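PDB 5DE0: deferrochelatase from Vibrio cholerae, which binds heme b and, as a member of the dye-decolorizing (DyP-type) peroxidase family, probably uses peroxide to oxidise its substrates. Local coordinates for residues 7-11 with 57-61; 14-20 with 102-107; 76-80 with 254-258; 95-99 with 286-290; 230-236 with 247-253. All coordinates share one frame; numbering follows the deposited sequence.

Contact 1 of 5, residues 7-11 with 57-61; sequences SQTAI and TVSVA
The side-chain amide of Gln8 docks on the backbone of Val60 with two hydrogen bonds. Val60 N gives to Gln8 OE1 at 2.8 Å in an almost straight bond, with the N-H above the plane of the side-chain carbonyl. Gln8 NE2 gives back to Val60 O at 2.9 Å, and here the acceptor lies in the plane of the amide. Together the two bonds fix the rotation of the amide. The chain of Gln8 is extended beyond CG (chi2 -173°), which carries the amide along Ser59 to the next residue. Two residues back along the strand, Val58 N bonds to Thr9 OG1 at 3.1 Å. A weak bond of 3.4 Å runs from Ala10 N to Val58 O.

Strand 57-62 is an outermost strand of the antiparallel sheet in the N-terminal half of this ferredoxin-like, DyP-type fold. The turn at 7-11 covers it, and side chains do much of the bonding that a further strand would do. Ala10 CB packs on Ser59 CB at 3.7 Å. Thr57 OG1 touches Ala10 CA, but its hydrogen bond goes to His103 O on the neighbouring strand.

Further out, Ile11 N bonds to Gln8 O and closes the turn. Gln8 NE2 has a second acceptor in Pro292 O, just after strand 281-291. Ala10 O accepts from His103 NE2 and Ile11 O from His234 NE2.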
# COMPACT_ATOMS: atom_id res chain seq x y z
N SER B 7 7.41 10.51 26.07
CA SER B 7 6.86 10.77 24.75
C SER B 7 6.05 9.58 24.25
O SER B 7 6.16 8.47 24.79
CB SER B 7 7.98 11.10 23.76
OG SER B 7 8.93 10.05 23.72
N GLN B 8 5.24 9.80 23.22
CA GLN B 8 4.50 8.71 22.60
C GLN B 8 5.47 7.82 21.82
O GLN B 8 6.44 8.30 21.24
CB GLN B 8 3.38 9.25 21.71
CG GLN B 8 2.35 10.07 22.48
CD GLN B 8 1.15 10.48 21.65
OE1 GLN B 8 0.40 9.64 21.15
NE2 GLN B 8 0.94 11.79 21.50
N THR B 9 5.19 6.52 21.80
CA THR B 9 6.15 5.50 21.39
C THR B 9 6.69 5.61 19.96
O THR B 9 7.69 4.98 19.64
CB THR B 9 5.55 4.10 21.55
OG1 THR B 9 4.38 3.98 20.73
CG2 THR B 9 5.18 3.84 23.01
N ALA B 10 6.02 6.38 19.11
CA ALA B 10 6.41 6.43 17.70
C ALA B 10 7.56 7.39 17.42
O ALA B 10 8.28 7.23 16.43
CB ALA B 10 5.20 6.80 16.84
N ILE B 11 7.74 8.37 18.29
CA ILE B 11 8.64 9.49 18.02
C ILE B 11 10.13 9.16 18.13
O ILE B 11 10.87 9.29 17.16
CB ILE B 11 8.33 10.67 18.97
CG1 ILE B 11 6.85 11.04 18.88
CG2 ILE B 11 9.21 11.86 18.64
CD1 ILE B 11 6.46 12.18 19.79
N THR B 57 4.17 0.96 17.02
CA THR B 57 4.20 2.19 17.79
C THR B 57 3.11 3.14 17.32
O THR B 57 2.52 2.94 16.26
CB THR B 57 5.56 2.89 17.68
OG1 THR B 57 5.80 3.25 16.31
CG2 THR B 57 6.68 1.98 18.16
N VAL B 58 2.84 4.17 18.10
CA VAL B 58 1.80 5.13 17.75
C VAL B 58 2.07 6.51 18.35
O VAL B 58 2.65 6.63 19.43
CB VAL B 58 0.40 4.63 18.20
CG1 VAL B 58 0.30 4.58 19.72
CG2 VAL B 58 -0.71 5.50 17.61
N SER B 59 1.68 7.55 17.62
CA SER B 59 1.73 8.92 18.14
C SER B 59 0.54 9.72 17.62
O SER B 59 0.37 9.88 16.41
CB SER B 59 3.04 9.60 17.76
OG SER B 59 3.06 10.93 18.26
N VAL B 60 -0.29 10.20 18.54
CA VAL B 60 -1.47 10.97 18.19
C VAL B 60 -1.22 12.46 18.39
O VAL B 60 -0.80 12.88 19.47
CB VAL B 60 -2.70 10.54 19.01
CG1 VAL B 60 -3.92 11.33 18.58
CG2 VAL B 60 -2.94 9.05 18.85
N ALA B 61 -1.48 13.26 17.36
CA ALA B 61 -1.21 14.69 17.42
C ALA B 61 -2.41 15.51 16.94
O ALA B 61 -3.21 15.05 16.12
CB ALA B 61 0.01 15.02 16.59

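Contact 2 of 5, residues 14-20 with 102-107; sequences EAGPFAL and CHATRH
Strands 18-26 and 98-104 are the central pair of the N-terminal antiparallel sheet, part of the ferredoxin-like fold of DyP-type peroxidases, and Phe18 meets Ala104 where the pairing ends. The short segments run at 162° to each other. Phe18 with Ala104 and Leu20 with Cys102 are hydrogen-bonded pairs. Ala19 with His103, between them, is a non-hydrogen-bonded pair. Ala104 N bonds to Phe18 O at 2.9 Å, and Cys102 N bonds to Leu20 O at the same length.

Phe18, Leu20, Cys102 and Ala104 put their side chains on the face covered by helix 108-117. Beyond the strand the chain 105-107 bends round the Phe18 ring. His107 CB lies over one face, toward the rim, 4.1 Å from the ring centroid, in a CH-pi contact. The carbonyl oxygens of Ala104 and Thr105 lie near the ring plane at its edge. Phe18 also meets Phe18 of the second subunit, which places this corner at the dimer interface.

Ala19 and His103 point to the other face. CG of His103 sits between its backbone N and carbonyl carbon (chi1 62°), which turns the imidazole towards the loop 14-16. NE2 of this ring is held by Ala10 O. Glu14 O approaches CE1 of His103 to 3.6 Å. Ala15 CA stands over the ring centre of His103, 4.1 Å from the centroid and 11° off the normal.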
# COMPACT_ATOMS: atom_id res chain seq x y z
N GLU B 14 13.82 4.60 15.96
CA GLU B 14 14.03 4.66 14.52
C GLU B 14 12.80 4.12 13.81
O GLU B 14 12.16 3.19 14.29
CB GLU B 14 15.28 3.86 14.12
CG GLU B 14 16.58 4.43 14.65
CD GLU B 14 17.08 5.62 13.85
OE1 GLU B 14 16.59 5.81 12.71
OE2 GLU B 14 17.95 6.35 14.35
N ALA B 15 12.47 4.71 12.66
CA ALA B 15 11.30 4.30 11.90
C ALA B 15 11.38 2.84 11.49
O ALA B 15 12.44 2.35 11.10
CB ALA B 15 11.12 5.19 10.68
N GLY B 16 10.25 2.14 11.58
CA GLY B 16 10.18 0.75 11.14
C GLY B 16 10.08 0.67 9.63
O GLY B 16 9.91 1.68 8.96
N PRO B 17 10.18 -0.55 9.08
CA PRO B 17 10.11 -0.82 7.64
C PRO B 17 8.80 -0.34 7.00
O PRO B 17 8.75 -0.13 5.79
CB PRO B 17 10.22 -2.35 7.56
CG PRO B 17 10.92 -2.74 8.80
CD PRO B 17 10.46 -1.78 9.85
N PHE B 18 7.76 -0.18 7.81
CA PHE B 18 6.46 0.26 7.33
C PHE B 18 5.87 1.30 8.27
O PHE B 18 6.09 1.23 9.48
CB PHE B 18 5.50 -0.92 7.19
CG PHE B 18 6.05 -2.05 6.38
CD1 PHE B 18 5.88 -2.08 5.01
CD2 PHE B 18 6.74 -3.09 6.99
CE1 PHE B 18 6.39 -3.13 4.25
CE2 PHE B 18 7.25 -4.14 6.25
CZ PHE B 18 7.07 -4.16 4.87
N ALA B 19 5.11 2.24 7.73
CA ALA B 19 4.51 3.28 8.55
C ALA B 19 3.13 3.70 8.06
O ALA B 19 2.82 3.60 6.87
CB ALA B 19 5.43 4.49 8.61
N LEU B 20 2.31 4.18 8.99
CA LEU B 20 1.00 4.72 8.66
C LEU B 20 0.90 6.18 9.05
O LEU B 20 1.20 6.55 10.19
CB LEU B 20 -0.10 3.92 9.37
CG LEU B 20 -1.50 4.54 9.33
CD1 LEU B 20 -2.00 4.63 7.90
CD2 LEU B 20 -2.47 3.76 10.20
N CYS B 102 1.82 5.85 12.94
CA CYS B 102 2.27 4.54 13.40
C CYS B 102 3.41 4.03 12.52
O CYS B 102 3.46 4.33 11.33
CB CYS B 102 1.12 3.53 13.38
SG CYS B 102 -0.35 4.02 14.31
N HIS B 103 4.32 3.25 13.10
CA HIS B 103 5.30 2.51 12.31
C HIS B 103 5.63 1.19 12.99
O HIS B 103 5.68 1.10 14.21
CB HIS B 103 6.56 3.35 12.07
CG HIS B 103 7.30 3.72 13.32
ND1 HIS B 103 8.12 2.84 14.00
CD2 HIS B 103 7.37 4.89 14.00
CE1 HIS B 103 8.64 3.45 15.05
NE2 HIS B 103 8.20 4.69 15.07
N ALA B 104 5.85 0.15 12.18
CA ALA B 104 6.08 -1.19 12.70
C ALA B 104 6.93 -2.02 11.74
O ALA B 104 7.28 -1.57 10.65
CB ALA B 104 4.75 -1.89 12.96
N THR B 105 7.24 -3.25 12.15
CA THR B 105 8.06 -4.14 11.33
C THR B 105 7.20 -4.92 10.34
O THR B 105 7.72 -5.70 9.54
CB THR B 105 8.86 -5.14 12.20
OG1 THR B 105 7.96 -5.95 12.95
CG2 THR B 105 9.79 -4.39 13.15
N ARG B 106 5.89 -4.71 10.39
CA ARG B 106 4.98 -5.34 9.44
C ARG B 106 3.87 -4.37 9.03
O ARG B 106 3.47 -3.50 9.80
CB ARG B 106 4.39 -6.63 10.03
CG ARG B 106 4.05 -6.55 11.50
CD ARG B 106 3.75 -7.93 12.08
NE ARG B 106 2.48 -8.47 11.61
CZ ARG B 106 1.85 -9.50 12.18
NH1 ARG B 106 2.38 -10.09 13.24
NH2 ARG B 106 0.70 -9.93 11.69
N HIS B 107 3.38 -4.55 7.81
CA HIS B 107 2.43 -3.62 7.21
C HIS B 107 0.99 -3.86 7.66
O HIS B 107 0.24 -2.91 7.89
CB HIS B 107 2.52 -3.70 5.69
CG HIS B 107 1.44 -2.95 4.97
ND1 HIS B 107 1.58 -1.62 4.61
CD2 HIS B 107 0.22 -3.33 4.54
CE1 HIS B 107 0.48 -1.22 3.99
NE2 HIS B 107 -0.36 -2.24 3.93

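Contact 3 of 5, residues 76-80 with 254-258; sequences PELID and HTLHN
The backbones of Glu77 and Leu256 come within 6.1 Å at their CA atoms, where a loop without regular structure passes the turn that leads into helix 257-266. The Glu77 carboxylate accepts both polar bonds across this surface contact, which joins the N-terminal and C-terminal halves of the chain. Thr255 caps the turn: its OG1 accepts from His257 N at 3.2 Å. The same hydroxyl donates a hydrogen bond to Glu77 OE1 at 2.6 Å. OE1 uses the syn lone pair, on the side of OE2. A weak bond of 3.2 Å also reaches OE1 from Leu256 N, with an angle of 126° at the hydrogen. The carboxylate is therefore gripped beside the start of the helix, where its negative charge probably interacts favourably with the helix dipole.

Glu77 reaches this place with an extended chain (chi2 -176°). Its backbone N is held by Tyr173 OH from strand 172-181. Leu256 CB points toward the 76-80 loop, and its CD1 lies 3.7 Å from Glu77 O. Tyr173 and Tyr288 also touch the Leu256 side chain. Ile79 CG1 meets Leu256 CD2 at 4.1 Å.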
# COMPACT_ATOMS: atom_id res chain seq x y z
N PRO B 76 2.78 26.91 23.06
CA PRO B 76 3.15 28.29 22.75
C PRO B 76 3.41 28.54 21.26
O PRO B 76 3.03 29.59 20.74
CB PRO B 76 4.44 28.50 23.55
CG PRO B 76 4.32 27.57 24.71
CD PRO B 76 3.61 26.35 24.15
N GLU B 77 4.04 27.58 20.59
CA GLU B 77 4.46 27.77 19.20
C GLU B 77 3.52 27.12 18.18
O GLU B 77 3.73 27.25 16.97
CB GLU B 77 5.87 27.21 19.01
CG GLU B 77 6.88 27.69 20.03
CD GLU B 77 8.28 27.19 19.74
OE1 GLU B 77 8.68 27.18 18.56
OE2 GLU B 77 8.99 26.80 20.70
N LEU B 78 2.49 26.43 18.66
CA LEU B 78 1.56 25.75 17.77
C LEU B 78 0.72 26.74 16.97
O LEU B 78 -0.02 27.54 17.53
CB LEU B 78 0.65 24.81 18.56
CG LEU B 78 -0.37 24.00 17.74
CD1 LEU B 78 0.33 23.16 16.68
CD2 LEU B 78 -1.21 23.12 18.65
N ILE B 79 0.85 26.69 15.64
CA ILE B 79 0.11 27.56 14.74
C ILE B 79 -0.45 26.77 13.56
O ILE B 79 -0.10 25.60 13.37
CB ILE B 79 0.98 28.70 14.19
CG1 ILE B 79 2.08 28.14 13.29
CG2 ILE B 79 1.58 29.54 15.32
CD1 ILE B 79 2.92 29.21 12.60
N ASP B 80 -1.31 27.41 12.78
CA ASP B 80 -1.78 26.82 11.53
C ASP B 80 -0.64 26.77 10.53
O ASP B 80 0.21 27.66 10.51
CB ASP B 80 -2.96 27.61 10.95
CG ASP B 80 -4.25 27.38 11.71
OD1 ASP B 80 -4.21 26.73 12.78
OD2 ASP B 80 -5.31 27.86 11.25
N HIS B 254 11.48 19.88 19.00
CA HIS B 254 11.17 20.50 20.28
C HIS B 254 10.65 21.92 20.10
O HIS B 254 10.04 22.49 21.00
CB HIS B 254 12.41 20.51 21.19
CG HIS B 254 13.48 21.46 20.74
ND1 HIS B 254 14.46 21.10 19.84
CD2 HIS B 254 13.72 22.75 21.06
CE1 HIS B 254 15.26 22.13 19.63
NE2 HIS B 254 14.84 23.14 20.36
N THR B 255 10.89 22.48 18.92
CA THR B 255 10.40 23.81 18.58
C THR B 255 9.94 23.85 17.13
O THR B 255 10.59 23.31 16.24
CB THR B 255 11.47 24.89 18.82
OG1 THR B 255 11.01 26.15 18.30
CG2 THR B 255 12.78 24.52 18.14
N LEU B 256 8.80 24.49 16.90
CA LEU B 256 8.23 24.59 15.56
C LEU B 256 9.04 25.56 14.70
O LEU B 256 8.91 25.59 13.48
CB LEU B 256 6.76 25.04 15.64
CG LEU B 256 5.92 25.04 14.37
CD1 LEU B 256 4.55 24.44 14.65
CD2 LEU B 256 5.78 26.45 13.81
N HIS B 257 9.88 26.35 15.36
CA HIS B 257 10.71 27.35 14.70
C HIS B 257 11.60 26.75 13.61
O HIS B 257 11.80 27.36 12.56
CB HIS B 257 11.56 28.09 15.73
CG HIS B 257 12.42 29.17 15.15
ND1 HIS B 257 11.89 30.32 14.60
CD2 HIS B 257 13.76 29.28 15.02
CE1 HIS B 257 12.87 31.09 14.17
NE2 HIS B 257 14.02 30.48 14.41
N ASN B 258 12.12 25.56 13.87
CA ASN B 258 12.98 24.87 12.91
C ASN B 258 12.26 24.52 11.62
O ASN B 258 12.81 24.67 10.54
CB ASN B 258 13.57 23.61 13.54
CG ASN B 258 14.57 23.92 14.63
OD1 ASN B 258 14.74 25.08 15.03
ND2 ASN B 258 15.25 22.89 15.13

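Contact 4 of 5, residues 95-99 with 286-290; sequences DVDVL and GAYFF
The ring of Phe289 has Leu99 CB over the centre of one face, and Val96 CG2 lies in the ring plane at its edge. Leu99 CB is 3.6 Å from the centroid of the Phe289 ring and 5° off its normal, a CH-pi contact. Leu99 CG is anti to the backbone N (chi1 164°), which leaves CB facing the ring and sends CD2 past its rim, 3.8 Å from Phe289 CD1. Leu99 N is 3.7 Å from Phe289 CE2, and Asp97 O is near the plane at the edge. Leu99 and Val96 cross the phenyl at about a right angle. The other methyl of Val96, CG1, touches both Phe289 CZ and Ala287 CB, at 3.6 Å from the latter.

No hydrogen bond links the two segments. Strand 98-104 belongs to the N-terminal sheet and strand 281-291 to the C-terminal one. The contact is part of the buried apolar layer between the two ferredoxin-like halves, to which Leu23 and Val174 add.

A classic beta bulge, with Asp97 and Val98 both facing Leu24, interrupts the pairing with strand 18-26 just before Leu99. CB of Asp97 points away from 286-290; OD1 makes a salt bridge with Lys25 NZ and OD2 accepts from Val26 N.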
# COMPACT_ATOMS: atom_id res chain seq x y z
N ASP B 95 -6.75 21.32 5.60
CA ASP B 95 -7.70 21.42 6.69
C ASP B 95 -7.79 20.07 7.41
O ASP B 95 -8.45 19.14 6.93
CB ASP B 95 -9.08 21.86 6.18
CG ASP B 95 -10.09 22.04 7.30
OD1 ASP B 95 -9.68 22.21 8.47
OD2 ASP B 95 -11.31 22.02 7.01
N VAL B 96 -7.12 19.97 8.55
CA VAL B 96 -7.02 18.71 9.28
C VAL B 96 -6.97 18.95 10.78
O VAL B 96 -6.34 19.90 11.24
CB VAL B 96 -5.78 17.90 8.81
CG1 VAL B 96 -4.54 18.78 8.84
CG2 VAL B 96 -5.59 16.65 9.65
N ASP B 97 -7.64 18.09 11.55
CA ASP B 97 -7.68 18.22 13.00
C ASP B 97 -6.71 17.28 13.72
O ASP B 97 -6.12 17.64 14.73
CB ASP B 97 -9.09 17.95 13.52
CG ASP B 97 -10.09 18.99 13.05
OD1 ASP B 97 -9.69 20.14 12.80
OD2 ASP B 97 -11.29 18.65 12.93
N VAL B 98 -6.56 16.06 13.20
CA VAL B 98 -5.83 15.01 13.91
C VAL B 98 -4.85 14.25 13.02
O VAL B 98 -5.16 13.92 11.87
CB VAL B 98 -6.82 14.00 14.55
CG1 VAL B 98 -6.07 12.84 15.21
CG2 VAL B 98 -7.72 14.69 15.56
N LEU B 99 -3.67 13.98 13.56
CA LEU B 99 -2.70 13.11 12.91
C LEU B 99 -2.54 11.81 13.70
O LEU B 99 -2.34 11.83 14.91
CB LEU B 99 -1.35 13.81 12.75
CG LEU B 99 -0.13 12.94 12.43
CD1 LEU B 99 -0.30 12.22 11.10
CD2 LEU B 99 1.15 13.77 12.44
N GLY B 286 -0.08 19.65 3.69
CA GLY B 286 0.78 20.38 4.61
C GLY B 286 0.04 20.72 5.89
O GLY B 286 -1.05 21.29 5.85
N ALA B 287 0.64 20.38 7.03
CA ALA B 287 -0.02 20.60 8.31
C ALA B 287 0.95 20.61 9.49
O ALA B 287 1.96 19.90 9.49
CB ALA B 287 -1.08 19.55 8.54
N TYR B 288 0.64 21.43 10.49
CA TYR B 288 1.37 21.44 11.75
C TYR B 288 0.55 20.77 12.84
O TYR B 288 -0.67 20.88 12.86
CB TYR B 288 1.72 22.88 12.17
CG TYR B 288 2.90 23.49 11.45
CD1 TYR B 288 4.00 22.72 11.10
CD2 TYR B 288 2.91 24.84 11.13
CE1 TYR B 288 5.09 23.29 10.44
CE2 TYR B 288 3.99 25.41 10.47
CZ TYR B 288 5.07 24.63 10.13
OH TYR B 288 6.14 25.20 9.48
N PHE B 289 1.23 20.07 13.74
CA PHE B 289 0.58 19.43 14.87
C PHE B 289 1.42 19.57 16.13
O PHE B 289 2.57 20.02 16.08
CB PHE B 289 0.33 17.95 14.60
CG PHE B 289 -0.51 17.67 13.39
CD1 PHE B 289 0.08 17.45 12.16
CD2 PHE B 289 -1.89 17.61 13.48
CE1 PHE B 289 -0.69 17.18 11.04
CE2 PHE B 289 -2.67 17.35 12.36
CZ PHE B 289 -2.06 17.13 11.14
N PHE B 290 0.85 19.17 17.26
CA PHE B 290 1.63 18.94 18.46
C PHE B 290 1.26 17.59 19.05
O PHE B 290 0.10 17.35 19.39
CB PHE B 290 1.42 20.05 19.49
CG PHE B 290 2.28 19.90 20.71
CD1 PHE B 290 1.82 19.25 21.84
CD2 PHE B 290 3.56 20.42 20.72
CE1 PHE B 290 2.62 19.12 22.96
CE2 PHE B 290 4.37 20.30 21.84
CZ PHE B 290 3.89 19.65 22.96

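Contact 5 of 5, residues 230-236 with 247-253; sequences KIVRHSL and LLFIAYC. With HEM (protoporphyrin IX containing Fe), chain F.
Arg233 and Phe249 both reach the heme, and they cross obliquely with the guanidinium and ring planes 34° apart. Arg233 CD packs on Phe249 CE1 at 3.7 Å. The Arg233 chain bends at chi3 (-73°), which lays the guanidinium with one face over heme C1A and turns its edge to a propionate. NH1 and NH2 of Arg233 both give to heme O1D, each at 3.0 Å. Asp147 OD1 makes a salt bridge with NH1 and so helps position the group. Phe249 sets one ring face over the pyrrole at C3B, displaced toward the rim, with its CZ 3.2 Å from heme C2B. Its CG is anti to the backbone N (chi1 -178°), which carries the ring out to the porphyrin. Ile231 CD1 lies near the plane of the Phe249 ring at its edge, and Leu247 CD2 touches the heme at C3C.

The two strands form a beta hairpin of the C-terminal sheet. Val232 and Tyr252 exchange two bonds, the shorter from Tyr252 N to Val232 O at 2.7 Å. His234 N bonds to Ile250 O. The next link uses a side chain: Ile250 N gives to Ser235 OG at 3.1 Å.

Away from the heme, the rings of His234 and Tyr252 stand nearly perpendicular and touch at His234 CD2 and Tyr252 CD1, 3.8 Å apart. The polar end of His234 is taken by Ile11 O, and Tyr252 OH bonds to His101 ND1.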
# COMPACT_ATOMS: atom_id res chain seq x y z
N LYS B 230 18.09 21.35 14.06
CA LYS B 230 17.92 19.93 13.84
C LYS B 230 16.48 19.46 14.08
O LYS B 230 15.78 19.98 14.94
CB LYS B 230 18.89 19.14 14.72
CG LYS B 230 20.31 19.19 14.20
CD LYS B 230 21.30 18.57 15.16
CE LYS B 230 22.66 18.43 14.51
NZ LYS B 230 23.11 19.70 13.86
N ILE B 231 16.06 18.48 13.28
CA ILE B 231 14.74 17.87 13.42
C ILE B 231 14.86 16.36 13.36
O ILE B 231 15.86 15.83 12.88
CB ILE B 231 13.77 18.34 12.31
CG1 ILE B 231 14.27 17.90 10.94
CG2 ILE B 231 13.58 19.85 12.36
CD1 ILE B 231 13.37 18.32 9.80
N VAL B 232 13.85 15.66 13.88
CA VAL B 232 13.81 14.21 13.81
C VAL B 232 12.78 13.78 12.77
O VAL B 232 11.58 13.91 12.99
CB VAL B 232 13.47 13.58 15.17
CG1 VAL B 232 13.33 12.07 15.04
CG2 VAL B 232 14.53 13.94 16.20
N ARG B 233 13.26 13.27 11.64
CA ARG B 233 12.39 12.90 10.54
C ARG B 233 11.94 11.44 10.62
O ARG B 233 12.73 10.56 10.97
CB ARG B 233 13.08 13.14 9.20
CG ARG B 233 13.33 14.61 8.88
CD ARG B 233 14.30 14.76 7.72
NE ARG B 233 15.67 14.43 8.11
CZ ARG B 233 16.60 14.01 7.26
NH1 ARG B 233 16.32 13.86 5.98
NH2 ARG B 233 17.82 13.72 7.70
N HIS B 234 10.67 11.20 10.31
CA HIS B 234 10.13 9.84 10.28
C HIS B 234 9.54 9.54 8.90
O HIS B 234 8.68 8.68 8.76
CB HIS B 234 9.06 9.66 11.36
CG HIS B 234 9.60 9.19 12.67
ND1 HIS B 234 9.93 7.87 12.91
CD2 HIS B 234 9.89 9.86 13.81
CE1 HIS B 234 10.38 7.75 14.15
NE2 HIS B 234 10.37 8.94 14.72
N SER B 235 10.02 10.27 7.90
CA SER B 235 9.50 10.16 6.55
C SER B 235 9.72 8.78 5.96
O SER B 235 10.59 8.03 6.41
CB SER B 235 10.13 11.21 5.64
OG SER B 235 10.14 12.48 6.25
N LEU B 236 8.93 8.45 4.94
CA LEU B 236 9.02 7.15 4.28
C LEU B 236 8.37 7.24 2.91
O LEU B 236 7.34 7.89 2.75
CB LEU B 236 8.35 6.07 5.13
CG LEU B 236 9.06 4.73 5.29
CD1 LEU B 236 10.51 4.93 5.70
CD2 LEU B 236 8.33 3.86 6.30
N LEU B 247 7.34 10.87 -1.41
CA LEU B 247 7.72 10.83 -0.01
C LEU B 247 6.67 11.45 0.89
O LEU B 247 6.24 12.59 0.68
CB LEU B 247 9.07 11.53 0.19
CG LEU B 247 9.62 11.54 1.62
CD1 LEU B 247 10.06 10.14 2.03
CD2 LEU B 247 10.77 12.53 1.75
N LEU B 248 6.26 10.71 1.91
CA LEU B 248 5.44 11.28 2.96
C LEU B 248 6.39 11.87 3.98
O LEU B 248 6.90 11.16 4.85
CB LEU B 248 4.53 10.23 3.61
CG LEU B 248 3.37 10.74 4.48
CD1 LEU B 248 3.81 11.34 5.81
CD2 LEU B 248 2.53 11.74 3.71
N PHE B 249 6.65 13.17 3.87
CA PHE B 249 7.56 13.81 4.80
C PHE B 249 6.86 14.09 6.13
O PHE B 249 5.75 14.63 6.16
CB PHE B 249 8.12 15.10 4.22
CG PHE B 249 9.10 15.79 5.13
CD1 PHE B 249 10.44 15.45 5.09
CD2 PHE B 249 8.67 16.75 6.03
CE1 PHE B 249 11.35 16.07 5.93
CE2 PHE B 249 9.57 17.36 6.88
CZ PHE B 249 10.91 17.02 6.83
N ILE B 250 7.52 13.72 7.22
CA ILE B 250 7.04 14.02 8.56
C ILE B 250 8.23 14.21 9.48
O ILE B 250 9.23 13.49 9.37
CB ILE B 250 6.10 12.91 9.10
CG1 ILE B 250 5.65 13.23 10.53
CG2 ILE B 250 6.78 11.56 9.04
CD1 ILE B 250 4.68 12.22 11.11
N ALA B 251 8.15 15.20 10.36
CA ALA B 251 9.26 15.50 11.25
C ALA B 251 8.77 15.93 12.63
O ALA B 251 7.71 16.54 12.76
CB ALA B 251 10.15 16.58 10.65
N TYR B 252 9.56 15.60 13.65
CA TYR B 252 9.27 16.03 15.01
C TYR B 252 10.37 16.95 15.50
O TYR B 252 11.54 16.77 15.14
CB TYR B 252 9.13 14.82 15.94
CG TYR B 252 7.93 13.94 15.67
CD1 TYR B 252 7.94 13.01 14.64
CD2 TYR B 252 6.79 14.04 16.45
CE1 TYR B 252 6.84 12.21 14.39
CE2 TYR B 252 5.69 13.24 16.21
CZ TYR B 252 5.72 12.33 15.18
OH TYR B 252 4.62 11.53 14.94
N CYS B 253 10.02 17.95 16.31
CA CYS B 253 11.01 18.87 16.84
C CYS B 253 10.53 19.54 18.13
O CYS B 253 9.34 19.76 18.32
CB CYS B 253 11.37 19.93 15.81
SG CYS B 253 12.76 20.97 16.29
CHA HEM F . 18.35 15.83 4.41
CHB HEM F . 14.68 18.48 6.15
CHC HEM F . 11.98 17.37 2.26
CHD HEM F . 15.30 14.06 1.01
C1A HEM F . 17.59 16.65 5.22
C2A HEM F . 18.01 17.24 6.48
C3A HEM F . 17.00 17.96 6.96
C4A HEM F . 15.90 17.87 6.02
CMA HEM F . 16.98 18.78 8.27
CAA HEM F . 19.40 17.05 7.14
CBA HEM F . 20.23 18.31 6.91
CGA HEM F . 21.63 18.09 7.40
O1A HEM F . 22.43 17.44 6.67
O2A HEM F . 21.96 18.58 8.51
C1B HEM F . 13.67 18.48 5.21
C2B HEM F . 12.51 19.34 5.23
C3B HEM F . 11.75 19.04 4.17
C4B HEM F . 12.41 17.98 3.42
CMB HEM F . 12.19 20.41 6.29
CAB HEM F . 10.42 19.77 3.86
CBB HEM F . 9.65 19.43 2.84
C1C HEM F . 12.62 16.34 1.59
C2C HEM F . 12.13 15.64 0.42
C3C HEM F . 13.06 14.72 0.08
C4C HEM F . 14.15 14.83 1.02
CMC HEM F . 10.77 15.93 -0.26
CAC HEM F . 13.08 13.69 -1.08
CBC HEM F . 12.16 13.61 -2.05
C1D HEM F . 16.46 14.30 1.71
C2D HEM F . 17.76 13.75 1.39
C3D HEM F . 18.71 14.30 2.46
C4D HEM F . 17.90 15.13 3.31
CMD HEM F . 18.11 12.80 0.22
CAD HEM F . 20.23 14.02 2.58
CBD HEM F . 20.48 12.76 3.39
CGD HEM F . 20.01 12.96 4.81
O1D HEM F . 18.89 12.51 5.14
O2D HEM F . 20.76 13.57 5.62
NA HEM F . 16.30 17.06 4.97
NB HEM F . 13.58 17.66 4.10
NC HEM F . 13.86 15.83 1.93
ND HEM F . 16.59 15.10 2.84
FE HEM F . 15.13 16.46 3.40

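Contact 5 is the one that touches the heme. The side chain of Leu256 in contact 3 is about 11 Å from the heme. The side chain of Ala287 in contact 4 is about 12 Å from the heme. The side chain of Glu14 in contact 2 is about 10 Å from the heme. Contacts 1, 2 and 4 share the N-terminal sheet: Val58 CG2 meets Cys102 SG at 3.6 Å, and Ala61 O meets Leu99 N at 2.8 Å. Contact 1 reaches the heme-binding hairpin where Ile11 CG1 packs on Tyr252 CE2, 3.6 Å apart. Contact 3 joins it through Asn258 ND2 and Lys230 O, 3.0 Å apart. Contacts 2 and 3 lie on opposite sides of the chain's centre, with centres 26 Å apart.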